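Local coordinates for cellulose 1,4-beta-cellobiosidase (Thermobifida fusca, PDB 4JJJ), which probably hydrolyses cellulose as a cellobiohydrolase, releasing cellobiose, through the family 48 glycoside hydrolase domain that makes up this chain, at residues F53-W58 against R619-V624; P129-L134 against L263-F268; N277-T282 against G397-W402. The protein carries 1 engineered substitution. All coordinates share one frame; numbering follows the deposited sequence.

Contact 1: F53-W58 against R619-V624; sequences FSYYLW and RFWAQV. With GLC (alpha-D-glucopyranose), chain C; BGC (beta-D-glucopyranose), chain B; BGC (beta-D-glucopyranose), chain D.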
loop_
_atom_site.group_PDB
_atom_site.type_symbol
_atom_site.label_atom_id
_atom_site.label_comp_id
_atom_site.label_asym_id
_atom_site.label_seq_id
_atom_site.Cartn_x
_atom_site.Cartn_y
_atom_site.Cartn_z
ATOM N N PHE A 53 2.004 -10.076 0.023
ATOM C CA PHE A 53 1.468 -11.069 0.958
ATOM C C PHE A 53 -0.040 -11.053 1.096
ATOM O O PHE A 53 -0.654 -12.098 1.052
ATOM C CB PHE A 53 2.153 -10.968 2.359
ATOM C CG PHE A 53 3.427 -11.703 2.507
ATOM C CD1 PHE A 53 3.417 -13.079 2.868
ATOM C CD2 PHE A 53 4.666 -11.070 2.385
ATOM C CE1 PHE A 53 4.597 -13.750 3.051
ATOM C CE2 PHE A 53 5.817 -11.816 2.513
ATOM C CZ PHE A 53 5.804 -13.074 2.927
ATOM N N SER A 54 -0.645 -9.852 1.025
ATOM C CA SER A 54 -2.104 -9.782 1.075
ATOM C C SER A 54 -2.731 -10.433 -0.121
ATOM O O SER A 54 -3.777 -11.075 -0.038
ATOM C CB SER A 54 -2.586 -8.362 1.305
ATOM O OG SER A 54 -2.353 -7.469 0.236
ATOM N N TYR A 55 -2.094 -10.292 -1.303
ATOM C CA TYR A 55 -2.556 -10.929 -2.496
ATOM C C TYR A 55 -2.332 -12.460 -2.490
ATOM O O TYR A 55 -3.141 -13.201 -3.015
ATOM C CB TYR A 55 -1.940 -10.288 -3.752
ATOM C CG TYR A 55 -2.688 -9.092 -4.238
ATOM C CD1 TYR A 55 -3.725 -9.233 -5.167
ATOM C CD2 TYR A 55 -2.371 -7.803 -3.803
ATOM C CE1 TYR A 55 -4.394 -8.127 -5.614
ATOM C CE2 TYR A 55 -3.107 -6.667 -4.243
ATOM C CZ TYR A 55 -4.076 -6.818 -5.147
ATOM O OH TYR A 55 -4.785 -5.762 -5.659
ATOM N N TYR A 56 -1.263 -12.904 -1.837
ATOM C CA TYR A 56 -0.980 -14.328 -1.675
ATOM C C TYR A 56 -2.097 -14.949 -0.856
ATOM O O TYR A 56 -2.672 -15.976 -1.219
ATOM C CB TYR A 56 0.377 -14.497 -1.043
ATOM C CG TYR A 56 0.891 -15.901 -0.765
ATOM C CD1 TYR A 56 0.358 -17.048 -1.358
ATOM C CD2 TYR A 56 1.946 -16.051 0.174
ATOM C CE1 TYR A 56 0.884 -18.326 -1.029
ATOM C CE2 TYR A 56 2.458 -17.299 0.512
ATOM C CZ TYR A 56 1.854 -18.383 -0.082
ATOM O OH TYR A 56 2.327 -19.654 0.363
ATOM N N LEU A 57 -2.512 -14.266 0.189
ATOM C CA LEU A 57 -3.688 -14.708 0.999
ATOM C C LEU A 57 -4.869 -14.817 0.073
ATOM O O LEU A 57 -5.650 -15.801 0.102
ATOM C CB LEU A 57 -3.993 -13.791 2.119
ATOM C CG LEU A 57 -2.919 -13.657 3.169
ATOM C CD1 LEU A 57 -3.324 -12.609 4.182
ATOM C CD2 LEU A 57 -2.634 -15.006 3.894
ATOM N N TRP A 58 -5.142 -13.747 -0.720
ATOM C CA TRP A 58 -6.312 -13.706 -1.566
ATOM C C TRP A 58 -6.364 -14.899 -2.525
ATOM O O TRP A 58 -7.421 -15.564 -2.733
ATOM C CB TRP A 58 -6.404 -12.405 -2.356
ATOM C CG TRP A 58 -7.727 -11.938 -2.752
ATOM C CD1 TRP A 58 -8.964 -12.563 -2.696
ATOM C CD2 TRP A 58 -7.987 -10.600 -3.242
ATOM N NE1 TRP A 58 -9.946 -11.708 -3.128
ATOM C CE2 TRP A 58 -9.369 -10.498 -3.495
ATOM C CE3 TRP A 58 -7.132 -9.510 -3.531
ATOM C CZ2 TRP A 58 -9.968 -9.328 -3.994
ATOM C CZ3 TRP A 58 -7.729 -8.317 -4.029
ATOM C CH2 TRP A 58 -9.134 -8.233 -4.228
ATOM N N ARG A 619 3.806 -9.072 -12.475
ATOM C CA ARG A 619 3.702 -8.566 -11.109
ATOM C C ARG A 619 2.837 -9.532 -10.329
ATOM O O ARG A 619 1.769 -9.876 -10.764
ATOM C CB ARG A 619 3.090 -7.189 -11.058
ATOM C CG ARG A 619 3.983 -6.112 -11.734
ATOM C CD ARG A 619 3.152 -4.794 -11.767
ATOM N NE ARG A 619 3.938 -3.706 -12.355
ATOM C CZ ARG A 619 4.034 -3.448 -13.642
ATOM N NH1 ARG A 619 3.427 -4.190 -14.533
ATOM N NH2 ARG A 619 4.759 -2.407 -14.010
ATOM N N PHE A 620 3.329 -9.932 -9.193
ATOM C CA PHE A 620 2.563 -10.915 -8.360
ATOM C C PHE A 620 1.114 -10.498 -8.105
ATOM O O PHE A 620 0.164 -11.252 -8.332
ATOM C CB PHE A 620 3.286 -11.204 -7.086
ATOM C CG PHE A 620 2.634 -12.281 -6.240
ATOM C CD1 PHE A 620 2.752 -13.642 -6.599
ATOM C CD2 PHE A 620 1.848 -11.997 -5.126
ATOM C CE1 PHE A 620 2.161 -14.654 -5.866
ATOM C CE2 PHE A 620 1.241 -13.016 -4.408
ATOM C CZ PHE A 620 1.388 -14.347 -4.772
ATOM N N TRP A 621 0.952 -9.285 -7.634
ATOM C CA TRP A 621 -0.360 -8.783 -7.265
ATOM C C TRP A 621 -1.237 -8.802 -8.492
ATOM O O TRP A 621 -2.396 -9.103 -8.389
ATOM C CB TRP A 621 -0.273 -7.447 -6.615
ATOM C CG TRP A 621 -0.034 -6.198 -7.473
ATOM C CD1 TRP A 621 1.110 -5.515 -7.606
ATOM C CD2 TRP A 621 -0.995 -5.485 -8.329
ATOM N NE1 TRP A 621 0.947 -4.444 -8.411
ATOM C CE2 TRP A 621 -0.346 -4.371 -8.843
ATOM C CE3 TRP A 621 -2.368 -5.639 -8.582
ATOM C CZ2 TRP A 621 -0.966 -3.444 -9.635
ATOM C CZ3 TRP A 621 -2.990 -4.734 -9.347
ATOM C CH2 TRP A 621 -2.292 -3.623 -9.896
ATOM N N ALA A 622 -0.740 -8.451 -9.647
ATOM C CA ALA A 622 -1.549 -8.339 -10.860
ATOM C C ALA A 622 -1.994 -9.737 -11.298
ATOM O O ALA A 622 -3.097 -9.942 -11.796
ATOM C CB ALA A 622 -0.783 -7.622 -11.971
ATOM N N GLN A 623 -1.041 -10.693 -11.259
ATOM C CA GLN A 623 -1.371 -12.052 -11.666
ATOM C C GLN A 623 -2.409 -12.646 -10.744
ATOM O O GLN A 623 -3.300 -13.375 -11.197
ATOM C CB GLN A 623 -0.106 -12.912 -11.752
ATOM C CG GLN A 623 0.945 -12.375 -12.759
ATOM C CD GLN A 623 0.352 -12.263 -14.167
ATOM O OE1 GLN A 623 -0.194 -13.244 -14.707
ATOM N NE2 GLN A 623 0.420 -11.113 -14.768
ATOM N N VAL A 624 -2.321 -12.371 -9.442
ATOM C CA VAL A 624 -3.379 -12.796 -8.490
ATOM C C VAL A 624 -4.663 -12.072 -8.807
ATOM O O VAL A 624 -5.740 -12.650 -8.873
ATOM C CB VAL A 624 -2.911 -12.587 -7.043
ATOM C CG1 VAL A 624 -4.070 -12.836 -6.125
ATOM C CG2 VAL A 624 -1.722 -13.456 -6.678
HETATM C C1 GLC C . 2.210 1.591 -13.707
HETATM C C2 GLC C . 2.014 2.577 -12.627
HETATM C C3 GLC C . 2.606 2.047 -11.294
HETATM C C4 GLC C . 2.003 0.683 -10.940
HETATM C C5 GLC C . 2.185 -0.208 -12.173
HETATM C C6 GLC C . 1.568 -1.573 -12.086
HETATM O O1 GLC C . 3.578 1.511 -13.783
HETATM O O2 GLC C . 2.822 3.794 -12.941
HETATM O O3 GLC C . 2.458 2.993 -10.248
HETATM O O4 GLC C . 2.751 0.088 -9.859
HETATM O O5 GLC C . 1.571 0.396 -13.314
HETATM O O6 GLC C . 0.195 -1.428 -11.979
HETATM C C2 BGC B . 1.638 2.801 -12.349
HETATM C C3 BGC B . 2.265 2.250 -11.074
HETATM C C4 BGC B . 1.923 0.755 -10.902
HETATM C C5 BGC B . 2.101 -0.112 -12.164
HETATM C C6 BGC B . 1.442 -1.488 -12.054
HETATM C C1 BGC B . 1.918 1.901 -13.528
HETATM O O1 BGC B . 1.210 2.480 -14.673
HETATM O O2 BGC B . 2.234 4.133 -12.502
HETATM O O3 BGC B . 1.826 2.987 -9.929
HETATM O O4 BGC B . 2.702 0.145 -9.870
HETATM O O5 BGC B . 1.502 0.534 -13.287
HETATM O O6 BGC B . 0.043 -1.421 -11.951
HETATM C C2 BGC D . 2.809 -1.082 -7.857
HETATM C C3 BGC D . 2.133 -1.384 -6.522
HETATM C C4 BGC D . 1.701 -0.062 -5.823
HETATM C C5 BGC D . 0.952 0.891 -6.788
HETATM C C6 BGC D . 0.712 2.230 -6.132
HETATM C C1 BGC D . 1.959 -0.176 -8.728
HETATM O O2 BGC D . 3.019 -2.292 -8.572
HETATM O O3 BGC D . 3.072 -2.148 -5.725
HETATM O O4 BGC D . 0.879 -0.400 -4.687
HETATM O O5 BGC D . 1.742 1.034 -7.976
HETATM O O6 BGC D . 1.930 2.821 -5.721
#

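Contact 2: P129-L134 against L263-F268; sequences PLAQEL and LRYAMF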
loop_
_atom_site.group_PDB
_atom_site.type_symbol
_atom_site.label_atom_id
_atom_site.label_comp_id
_atom_site.label_asym_id
_atom_site.label_seq_id
_atom_site.Cartn_x
_atom_site.Cartn_y
_atom_site.Cartn_z
ATOM N N PRO A 129 -3.900 6.245 22.563
ATOM C CA PRO A 129 -4.985 5.614 23.321
ATOM C C PRO A 129 -5.183 4.170 22.977
ATOM O O PRO A 129 -6.098 3.559 23.493
ATOM C CB PRO A 129 -6.222 6.416 22.900
ATOM C CG PRO A 129 -5.927 6.714 21.475
ATOM C CD PRO A 129 -4.426 6.960 21.369
ATOM N N LEU A 130 -4.287 3.618 22.141
ATOM C CA LEU A 130 -4.404 2.245 21.741
ATOM C C LEU A 130 -3.451 1.300 22.467
ATOM O O LEU A 130 -3.789 0.151 22.705
ATOM C CB LEU A 130 -4.070 2.035 20.248
ATOM C CG LEU A 130 -4.994 2.805 19.281
ATOM C CD1 LEU A 130 -4.438 2.533 17.899
ATOM C CD2 LEU A 130 -6.484 2.516 19.461
ATOM N N ALA A 131 -2.247 1.762 22.798
ATOM C CA ALA A 131 -1.178 0.831 23.168
ATOM C C ALA A 131 -1.492 -0.066 24.404
ATOM O O ALA A 131 -1.273 -1.262 24.411
ATOM C CB ALA A 131 0.078 1.626 23.422
ATOM N N GLN A 132 -1.956 0.591 25.454
ATOM C CA GLN A 132 -2.186 -0.090 26.714
ATOM C C GLN A 132 -3.319 -1.096 26.515
ATOM O O GLN A 132 -3.224 -2.218 26.983
ATOM C CB GLN A 132 -2.480 0.939 27.830
ATOM C CG GLN A 132 -3.337 0.420 29.005
ATOM C CD GLN A 132 -3.444 1.490 30.094
ATOM O OE1 GLN A 132 -3.002 2.639 29.893
ATOM N NE2 GLN A 132 -3.977 1.117 31.265
ATOM N N GLU A 133 -4.344 -0.704 25.735
ATOM C CA GLU A 133 -5.454 -1.599 25.453
ATOM C C GLU A 133 -5.053 -2.818 24.624
ATOM O O GLU A 133 -5.500 -3.975 24.837
ATOM C CB GLU A 133 -6.578 -0.850 24.700
ATOM C CG GLU A 133 -7.595 -1.762 24.085
ATOM C CD GLU A 133 -8.680 -0.944 23.375
ATOM O OE1 GLU A 133 -8.260 -0.308 22.446
ATOM O OE2 GLU A 133 -9.887 -0.980 23.763
ATOM N N LEU A 134 -4.223 -2.579 23.607
ATOM C CA LEU A 134 -3.665 -3.720 22.815
ATOM C C LEU A 134 -2.824 -4.670 23.692
ATOM O O LEU A 134 -2.919 -5.861 23.509
ATOM C CB LEU A 134 -2.876 -3.200 21.596
ATOM C CG LEU A 134 -3.805 -2.492 20.570
ATOM C CD1 LEU A 134 -2.977 -1.634 19.634
ATOM C CD2 LEU A 134 -4.647 -3.432 19.786
ATOM N N LEU A 263 -4.315 -2.355 13.328
ATOM C CA LEU A 263 -4.466 -1.455 12.134
ATOM C C LEU A 263 -5.145 -0.171 12.518
ATOM O O LEU A 263 -5.083 0.858 11.794
ATOM C CB LEU A 263 -5.266 -2.164 11.052
ATOM C CG LEU A 263 -5.448 -1.491 9.691
ATOM C CD1 LEU A 263 -4.092 -1.090 9.193
ATOM C CD2 LEU A 263 -6.185 -2.505 8.757
ATOM N N ARG A 264 -5.825 -0.189 13.672
ATOM C CA ARG A 264 -6.318 1.125 14.156
ATOM C C ARG A 264 -5.266 2.217 14.293
ATOM O O ARG A 264 -5.606 3.367 14.276
ATOM C CB ARG A 264 -7.100 1.003 15.490
ATOM C CG ARG A 264 -8.329 0.073 15.412
ATOM C CD ARG A 264 -9.115 -0.032 16.705
ATOM N NE ARG A 264 -8.311 -0.675 17.693
ATOM C CZ ARG A 264 -8.438 -0.538 19.042
ATOM N NH1 ARG A 264 -9.226 0.375 19.576
ATOM N NH2 ARG A 264 -7.675 -1.285 19.808
ATOM N N TYR A 265 -4.025 1.881 14.477
ATOM C CA TYR A 265 -2.952 2.919 14.503
ATOM C C TYR A 265 -3.007 3.788 13.249
ATOM O O TYR A 265 -2.703 4.997 13.313
ATOM C CB TYR A 265 -1.543 2.279 14.620
ATOM C CG TYR A 265 -1.140 2.152 16.031
ATOM C CD1 TYR A 265 -0.758 3.267 16.774
ATOM C CD2 TYR A 265 -1.135 0.917 16.618
ATOM C CE1 TYR A 265 -0.367 3.154 18.107
ATOM C CE2 TYR A 265 -0.794 0.766 17.956
ATOM C CZ TYR A 265 -0.361 1.872 18.704
ATOM O OH TYR A 265 -0.052 1.794 20.068
ATOM N N ALA A 266 -3.441 3.255 12.075
ATOM C CA ALA A 266 -3.568 4.043 10.864
ATOM C C ALA A 266 -4.658 5.142 10.947
ATOM O O ALA A 266 -4.668 6.009 10.099
ATOM C CB ALA A 266 -3.831 3.110 9.675
ATOM N N MET A 267 -5.536 5.039 11.958
ATOM C CA MET A 267 -6.664 5.931 12.128
ATOM C C MET A 267 -6.342 7.214 12.855
ATOM O O MET A 267 -7.237 8.072 13.035
ATOM C CB MET A 267 -7.763 5.195 12.847
ATOM C CG MET A 267 -8.402 4.065 12.077
ATOM S SD MET A 267 -9.764 3.400 13.045
ATOM C CE MET A 267 -10.158 1.922 12.170
ATOM N N PHE A 268 -5.074 7.327 13.294
ATOM C CA PHE A 268 -4.639 8.440 14.179
ATOM C C PHE A 268 -3.726 9.410 13.481
ATOM O O PHE A 268 -2.870 9.002 12.693
ATOM C CB PHE A 268 -4.047 7.913 15.470
ATOM C CG PHE A 268 -5.059 7.331 16.333
ATOM C CD1 PHE A 268 -5.507 6.039 16.070
ATOM C CD2 PHE A 268 -5.667 8.044 17.355
ATOM C CE1 PHE A 268 -6.520 5.474 16.822
ATOM C CE2 PHE A 268 -6.667 7.476 18.117
ATOM C CZ PHE A 268 -7.112 6.184 17.865
#

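Contact 3: N277-T282 against G397-W402; sequences NCVGAT and GMYYDW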
loop_
_atom_site.group_PDB
_atom_site.type_symbol
_atom_site.label_atom_id
_atom_site.label_comp_id
_atom_site.label_asym_id
_atom_site.label_seq_id
_atom_site.Cartn_x
_atom_site.Cartn_y
_atom_site.Cartn_z
ATOM N N ASN A 277 -8.638 21.521 11.987
ATOM C CA ASN A 277 -8.031 22.870 11.909
ATOM C C ASN A 277 -6.685 22.882 12.641
ATOM O O ASN A 277 -6.339 23.751 13.441
ATOM C CB ASN A 277 -9.034 23.864 12.446
ATOM C CG ASN A 277 -10.353 23.816 11.640
ATOM O OD1 ASN A 277 -10.336 23.932 10.460
ATOM N ND2 ASN A 277 -11.463 23.509 12.290
ATOM N N CYS A 278 -5.879 21.847 12.355
ATOM C CA CYS A 278 -4.668 21.587 13.104
ATOM C C CYS A 278 -3.591 22.295 12.348
ATOM O O CYS A 278 -2.822 21.678 11.549
ATOM C CB CYS A 278 -4.408 20.084 13.173
ATOM S SG CYS A 278 -3.028 19.582 14.226
ATOM N N VAL A 279 -3.426 23.605 12.665
ATOM C CA VAL A 279 -2.566 24.481 11.880
ATOM C C VAL A 279 -1.599 25.088 12.907
ATOM O O VAL A 279 -2.054 25.693 13.880
ATOM C CB VAL A 279 -3.344 25.582 11.166
ATOM C CG1 VAL A 279 -2.428 26.533 10.463
ATOM C CG2 VAL A 279 -4.265 24.965 10.148
ATOM N N GLY A 280 -0.307 24.925 12.678
ATOM C CA GLY A 280 0.729 25.408 13.591
ATOM C C GLY A 280 1.148 24.273 14.512
ATOM O O GLY A 280 0.414 23.877 15.414
ATOM N N ALA A 281 2.330 23.720 14.285
ATOM C CA ALA A 281 2.767 22.640 15.072
ATOM C C ALA A 281 2.836 22.918 16.583
ATOM O O ALA A 281 2.465 22.072 17.350
ATOM C CB ALA A 281 4.062 22.088 14.559
ATOM N N THR A 282 3.200 24.152 17.009
ATOM C CA THR A 282 3.244 24.430 18.452
ATOM C C THR A 282 1.887 24.781 19.033
ATOM O O THR A 282 1.735 24.620 20.215
ATOM C CB THR A 282 4.234 25.593 18.801
ATOM O OG1 THR A 282 3.870 26.713 17.974
ATOM C CG2 THR A 282 5.620 25.164 18.458
ATOM N N GLY A 397 -12.653 18.793 9.448
ATOM C CA GLY A 397 -11.547 19.689 9.851
ATOM C C GLY A 397 -10.182 19.404 9.219
ATOM O O GLY A 397 -9.216 20.137 9.503
ATOM N N MET A 398 -10.079 18.319 8.493
ATOM C CA MET A 398 -8.912 18.026 7.664
ATOM C C MET A 398 -9.016 18.695 6.314
ATOM O O MET A 398 -10.113 19.131 5.894
ATOM C CB MET A 398 -8.749 16.478 7.568
ATOM C CG MET A 398 -8.472 15.856 8.848
ATOM S SD MET A 398 -7.781 14.169 8.623
ATOM C CE MET A 398 -9.240 13.438 7.861
ATOM N N TYR A 399 -7.859 18.819 5.638
ATOM C CA TYR A 399 -7.786 19.583 4.456
ATOM C C TYR A 399 -7.707 18.767 3.219
ATOM O O TYR A 399 -6.832 17.882 3.151
ATOM C CB TYR A 399 -6.561 20.515 4.525
ATOM C CG TYR A 399 -6.728 21.523 5.682
ATOM C CD1 TYR A 399 -7.541 22.595 5.523
ATOM C CD2 TYR A 399 -6.126 21.283 6.889
ATOM C CE1 TYR A 399 -7.754 23.475 6.591
ATOM C CE2 TYR A 399 -6.331 22.153 7.949
ATOM C CZ TYR A 399 -7.134 23.240 7.752
ATOM O OH TYR A 399 -7.409 24.134 8.810
ATOM N N TYR A 400 -8.481 19.091 2.188
ATOM C CA TYR A 400 -8.438 18.368 0.907
ATOM C C TYR A 400 -7.056 18.388 0.294
ATOM O O TYR A 400 -6.426 19.429 0.174
ATOM C CB TYR A 400 -9.458 18.967 -0.088
ATOM C CG TYR A 400 -9.291 18.392 -1.467
ATOM C CD1 TYR A 400 -9.576 17.055 -1.695
ATOM C CD2 TYR A 400 -8.866 19.128 -2.526
ATOM C CE1 TYR A 400 -9.383 16.460 -2.913
ATOM C CE2 TYR A 400 -8.734 18.611 -3.768
ATOM C CZ TYR A 400 -8.944 17.225 -4.018
ATOM O OH TYR A 400 -8.783 16.630 -5.268
ATOM N N ASP A 401 -6.541 17.229 -0.095
ATOM C CA ASP A 401 -5.249 17.070 -0.729
ATOM C C ASP A 401 -5.447 16.229 -2.003
ATOM O O ASP A 401 -5.819 15.081 -1.966
ATOM C CB ASP A 401 -4.172 16.425 0.146
ATOM C CG ASP A 401 -2.762 16.647 -0.364
ATOM O OD1 ASP A 401 -2.600 16.835 -1.589
ATOM O OD2 ASP A 401 -1.847 16.660 0.520
ATOM N N TRP A 402 -5.285 16.911 -3.138
ATOM C CA TRP A 402 -5.459 16.258 -4.434
ATOM C C TRP A 402 -4.355 15.181 -4.763
ATOM O O TRP A 402 -4.518 14.381 -5.636
ATOM C CB TRP A 402 -5.416 17.227 -5.567
ATOM C CG TRP A 402 -4.159 17.989 -5.848
ATOM C CD1 TRP A 402 -3.676 19.061 -5.194
ATOM C CD2 TRP A 402 -3.177 17.628 -6.849
ATOM N NE1 TRP A 402 -2.478 19.442 -5.748
ATOM C CE2 TRP A 402 -2.187 18.608 -6.810
ATOM C CE3 TRP A 402 -3.121 16.647 -7.819
ATOM C CZ2 TRP A 402 -1.037 18.547 -7.605
ATOM C CZ3 TRP A 402 -2.048 16.597 -8.651
ATOM C CH2 TRP A 402 -0.986 17.549 -8.520
HETATM O O HOH W 1 -6.534 19.854 10.317
#

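Contact 1: F53-W58 against R619-V624
Y55 meets the start of helix 620-637 through its ring: CB of W621 sits over one face, 3.7 Å from the centroid of the Y55 ring, a CH-pi contact. V624 CG1 touches the same ring at its edge, 3.7 Å from Y55 CD1, and also rests 3.3 Å from Y55 O. The hydroxyl of Y55 is hydrogen-bonded to E625. At Y56 the backbone is the target: N lies near the plane of the F620 ring at its edge, 3.6 Å from F620 CE2, and Y56 CB is 3.8 Å from that carbon. W58 adds a marginal touch of its CB on V624 CG1.

With CG of W621 set between its own backbone N and carbonyl carbon (chi1 77°), the indole starts out alongside Y55 and points the same way. Its far edge meets the sugars: NE1 donates a fairly straight bond to O2 of the chain D beta-glucose, 3.0 Å and 162°. R619 and W621 both line the glycan pocket; W621 lies next to E51, the predicted proton donor. The axes of 53-58 and 620-624 approach to 9.1 Å and run in the same direction, 22° apart, within the (alpha/alpha)6 barrel; helix 223-242 packs on Y55 and W58, helix 71-83 on Y56, and strand 27-30 on Y56 and F620.

Contact 2: P129-L134 against L263-F268
A leucine wedged between aromatic and cationic side chains, with a salt bridge beside it, joins the start of helix 131-138 to the 3-10 turn that follows helix 250-263. L130 is the wedge. Its CD1 stands over the centre of the Y265 ring, 3.8 Å from the centroid and 8° off the normal, a CH-pi contact; the same methyl lies 3.8 Å from CE1 of F268. The other branch, CD2, lies over one face of the R264 guanidinium, 3.5 Å from NH1. L130 thus spreads its two methyls over different flat groups.

P129 and F268 meet tip to tip, with CG of the proline 3.5 Å from F268 CE2. Beyond the wedge, A131 CB touches Y265 OH at 3.4 Å, and L134 and Y265 run past one another in opposing senses, L134 CD1 3.7 Å from Y265 CE2.

The R264 chain bends at chi3 (-66°), which swings NE away from an extended course. Both terminal nitrogens grip a single oxygen end-on: NH2 and NH1 lie 2.9 and 3.1 Å from E133 OE1, which is close to the guanidinium plane. NH2 makes the straighter bond (153°), approaching from above the carboxylate plane. Two conformers of E133 are deposited; the grip is described for one. R264 also pairs with D351 and D261, and three carboxylates around the guanidinium probably favour its charged form. The hydroxyl of Y265 is hydrogen-bonded to D128, whose other oxygen bonds N of L130 and of A131, and to R316.

Away from the annotated sites, this is a helix start packed on the 3-10 turn after helix 250-263, joining the two elements inside the family 48 (alpha/alpha)6 domain.

Contact 3: N277-T282 against G397-W402
The tight connection between strands 394-395 and 398-401 of an antiparallel sheet meets a disulfide-bearing loop here, N277 facing G397 and Y399. Strand 398-401 lies inside the sheet, pairing through Y399 with T378 and through Y400 with S393. In the loop, C278 is bonded to C284 by a disulfide and forms the centre of an inverse gamma turn.

The direct link is between backbones: N277 N donates to G397 O, 2.9 Å long and 161° at the hydrogen, with the nitrogen tilted 25° from the carbonyl plane. The positive phi of G397 by itself favours glycine, and a CB there would point at N277, whose CA comes within 5.2 Å of G397 CA. A water extends the link by one residue, accepting from C278 N at 2.9 Å and donating to G397 O at 2.8 Å. G397 O therefore receives N277 N and the water, as well as a weak bond from NE2 of Q394. The same Q394 nitrogen is hydrogen-bonded to N277 OD1, holding the amide of N277 toward the hairpin.

Y399 supplies the side-chain part. Its CG stands anti to the carbonyl carbon (chi1 -64°), and the Y399 side chain runs nearly perpendicular to those of N277 and V279. The hydroxyl end does most of the touching: Y399 OH lies 3.4 Å from N277 CA and 3.5 Å from V279 CG2, while C278 N lies near the ring plane at its edge. G280 is backbone-bonded to Y385, outside the hairpin.

The contact is small in area and partly buried, and its chemistry turns on one carbonyl: reached directly by one amide and through a water by the next, it ties two successive residues of the loop to the hairpin.

How the contacts relate
All three contacts belong to the one family 48 domain, and none touches another. Contact 1 closes the longest loop, joining helices near the two ends of the chain, and contacts 2 and 3 follow one another in series inside it. Contact 1 holds R619 and W621 of a glycan pocket; its Y55 side chain is about 7 Å from that of N224, the engineered residue at the predicted nucleophile position. The Y265 side chain of contact 2 stands about 11 Å from a bound beta-glucose. Centres of contacts 2 and 3 are 21 Å apart, their nearest atoms about 8 Å. Contact 3 lies across the chain's centre from contact 1, 35 Å between centres.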